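Local coordinates for family 88 glycosyl hydrolase (Bacteroides thetaiotaomicron, PDB 5NOA), which probably cleaves glycosidic linkages in complex plant polysaccharides, at residues A[53-58]-A[115-120]. Sequence-based numbering, arbitrary orientation.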
loop_
_atom_site.group_PDB
_atom_site.type_symbol
_atom_site.label_atom_id
_atom_site.label_comp_id
_atom_site.label_asym_id
_atom_site.label_seq_id
_atom_site.Cartn_x
_atom_site.Cartn_y
_atom_site.Cartn_z
ATOM N N ARG A 53 -13.251 4.797 -11.857
ATOM C CA ARG A 53 -13.407 5.748 -10.779
ATOM C C ARG A 53 -12.144 5.871 -9.922
ATOM O O ARG A 53 -11.185 5.077 -10.020
ATOM C CB ARG A 53 -14.642 5.410 -9.950
ATOM C CG ARG A 53 -14.579 4.077 -9.237
ATOM C CD ARG A 53 -15.847 3.848 -8.427
ATOM N NE ARG A 53 -15.789 2.550 -7.801
ATOM C CZ ARG A 53 -16.793 2.012 -7.116
ATOM N NH1 ARG A 53 -17.934 2.673 -6.953
ATOM N NH2 ARG A 53 -16.629 0.817 -6.626
ATOM N N SER A 54 -12.235 6.851 -9.026
ATOM C CA SER A 54 -11.101 7.252 -8.180
ATOM C C SER A 54 -10.926 6.397 -6.928
ATOM O O SER A 54 -9.968 6.611 -6.192
ATOM C CB SER A 54 -11.305 8.726 -7.752
ATOM O OG SER A 54 -12.324 8.788 -6.735
ATOM N N PHE A 55 -11.824 5.448 -6.694
ATOM C CA PHE A 55 -11.869 4.613 -5.495
ATOM C C PHE A 55 -10.605 3.767 -5.335
ATOM O O PHE A 55 -9.806 3.601 -6.282
ATOM C CB PHE A 55 -13.134 3.742 -5.583
ATOM C CG PHE A 55 -13.633 3.124 -4.297
ATOM C CD1 PHE A 55 -13.897 3.879 -3.165
ATOM C CD2 PHE A 55 -13.974 1.774 -4.276
ATOM C CE1 PHE A 55 -14.437 3.296 -2.022
ATOM C CE2 PHE A 55 -14.495 1.191 -3.147
ATOM C CZ PHE A 55 -14.714 1.951 -2.022
ATOM N N TRP A 56 -10.444 3.205 -4.140
ATOM C CA TRP A 56 -9.143 2.701 -3.685
ATOM C C TRP A 56 -8.495 1.684 -4.582
ATOM O O TRP A 56 -7.274 1.646 -4.643
ATOM C CB TRP A 56 -9.234 2.129 -2.273
ATOM C CG TRP A 56 -9.962 0.828 -2.202
ATOM C CD1 TRP A 56 -11.308 0.650 -2.049
ATOM C CD2 TRP A 56 -9.390 -0.488 -2.316
ATOM N NE1 TRP A 56 -11.610 -0.692 -2.068
ATOM C CE2 TRP A 56 -10.441 -1.402 -2.221
ATOM C CE3 TRP A 56 -8.078 -0.966 -2.503
ATOM C CZ2 TRP A 56 -10.242 -2.772 -2.312
ATOM C CZ3 TRP A 56 -7.889 -2.338 -2.600
ATOM C CH2 TRP A 56 -8.976 -3.219 -2.520
ATOM N N ASP A 57 -9.277 0.786 -5.162
ATOM C CA ASP A 57 -8.642 -0.314 -5.896
ATOM C C ASP A 57 -7.948 0.231 -7.156
ATOM O O ASP A 57 -6.809 -0.137 -7.449
ATOM C CB ASP A 57 -9.649 -1.425 -6.162
ATOM C CG ASP A 57 -10.911 -0.983 -6.949
ATOM O OD1 ASP A 57 -11.450 0.155 -6.759
ATOM O OD2 ASP A 57 -11.394 -1.804 -7.754
ATOM N N ASN A 58 -8.624 1.121 -7.873
ATOM C CA ASN A 58 -7.990 1.775 -9.020
ATOM C C ASN A 58 -6.881 2.681 -8.548
ATOM O O ASN A 58 -5.785 2.723 -9.141
ATOM C CB ASN A 58 -9.010 2.574 -9.818
ATOM C CG ASN A 58 -10.000 1.713 -10.533
ATOM O OD1 ASN A 58 -9.725 0.561 -10.859
ATOM N ND2 ASN A 58 -11.162 2.278 -10.791
ATOM N N GLY A 115 -11.110 7.051 3.789
ATOM C CA GLY A 115 -9.804 6.971 3.197
ATOM C C GLY A 115 -9.720 6.223 1.903
ATOM O O GLY A 115 -8.826 6.529 1.080
ATOM N N ASP A 116 -10.623 5.270 1.658
ATOM C CA ASP A 116 -10.641 4.633 0.343
ATOM C C ASP A 116 -10.923 5.597 -0.819
ATOM O O ASP A 116 -10.587 5.284 -1.962
ATOM C CB ASP A 116 -11.637 3.475 0.323
ATOM C CG ASP A 116 -11.121 2.199 0.981
ATOM O OD1 ASP A 116 -9.944 2.143 1.353
ATOM O OD2 ASP A 116 -11.932 1.243 1.038
ATOM N N TYR A 117 -11.507 6.762 -0.516
ATOM C CA TYR A 117 -11.728 7.830 -1.478
ATOM C C TYR A 117 -10.715 8.941 -1.376
ATOM O O TYR A 117 -10.902 10.022 -1.985
ATOM C CB TYR A 117 -13.173 8.351 -1.427
ATOM C CG TYR A 117 -14.083 7.751 -2.452
ATOM C CD1 TYR A 117 -13.756 7.781 -3.806
ATOM C CD2 TYR A 117 -15.290 7.208 -2.053
ATOM C CE1 TYR A 117 -14.636 7.264 -4.754
ATOM C CE2 TYR A 117 -16.166 6.698 -2.989
ATOM C CZ TYR A 117 -15.834 6.734 -4.331
ATOM O OH TYR A 117 -16.692 6.181 -5.248
ATOM N N GLN A 118 -9.624 8.702 -0.652
ATOM C CA GLN A 118 -8.561 9.678 -0.505
ATOM C C GLN A 118 -7.213 9.223 -1.033
ATOM O O GLN A 118 -6.336 10.044 -1.258
ATOM C CB GLN A 118 -8.458 10.074 0.965
ATOM C CG GLN A 118 -9.736 10.686 1.523
ATOM C CD GLN A 118 -9.660 10.969 2.992
ATOM O OE1 GLN A 118 -8.864 10.364 3.705
ATOM N NE2 GLN A 118 -10.525 11.872 3.485
ATOM N N ILE A 119 -7.041 7.913 -1.245
ATOM C CA ILE A 119 -5.786 7.455 -1.810
ATOM C C ILE A 119 -5.536 8.051 -3.177
ATOM O O ILE A 119 -4.372 8.271 -3.553
ATOM C CB ILE A 119 -5.666 5.918 -1.792
ATOM C CG1 ILE A 119 -4.483 5.428 -2.669
ATOM C CG2 ILE A 119 -6.954 5.226 -2.191
ATOM C CD1 ILE A 119 -4.138 3.950 -2.516
ATOM N N CYS A 120 -6.582 8.354 -3.944
ATOM C CA CYS A 120 -6.377 9.049 -5.221
ATOM C C CYS A 120 -5.542 10.333 -5.069
ATOM O O CYS A 120 -4.818 10.696 -5.980
ATOM C CB CYS A 120 -7.728 9.334 -5.876
ATOM S SG CYS A 120 -8.843 10.391 -4.951
HETATM O O HOH W 1 -9.262 7.184 -3.690
#
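Trp56 and Asp116 bring the two backbones closest, their CA atoms 4.7 Å apart, where the start of helix 56-72 meets the turn leading into helix 120-130. A single water bridges the two segments with three bonds: it donates to Ser54 O (2.7 Å) and to Asp116 O (2.9 Å) and accepts from Cys120 N (2.9 Å), satisfying polar backbone atoms from both sides. Phe55, the N-cap residue of helix 56-72, turns the edge of its ring to Tyr117. With CG anti to its backbone N (chi1 -161°), Phe55 places CD1 over the centre of the Tyr117 ring, and the planes are inclined by 52° in an edge-to-face pair with centroids 4.8 Å apart. Ser54 OG meets the same tyrosine at its rim, in the ring plane, 3.4 Å from Tyr117 CE1. Replacing Tyr117 by alanine would probably open a gap over the Phe55 edge, leave that ring freer to turn and deprive the backbone carbonyl of Glu107 of its hydroxyl partner. Trp56 runs alongside Asp116, indole and carboxylate planes 33° apart, with Trp56 CD1 3.2 Å from Asp116 OD2. Phe55 CE1 touches CB of the same aspartate, while Ile119 CG2 packs on CA and CB of Trp56. Arg53 passes its CD near the Tyr117 hydroxyl; its guanidinium forms a salt bridge with the Glu107 carboxylate, and Tyr117 OH bonds to the backbone O of that glutamate, so Glu107 holds both segments. This largely buried packing joins the start of helix 56-72 to the loop before helix 120-130 in a mainly helical fold, consistent with the (alpha/alpha)6 barrel of family 88. Ile119 continues along helix 56-72, touching Ala59, Ala60 and Thr63, and also reaches Tyr163 and Met164 on helix 160-176.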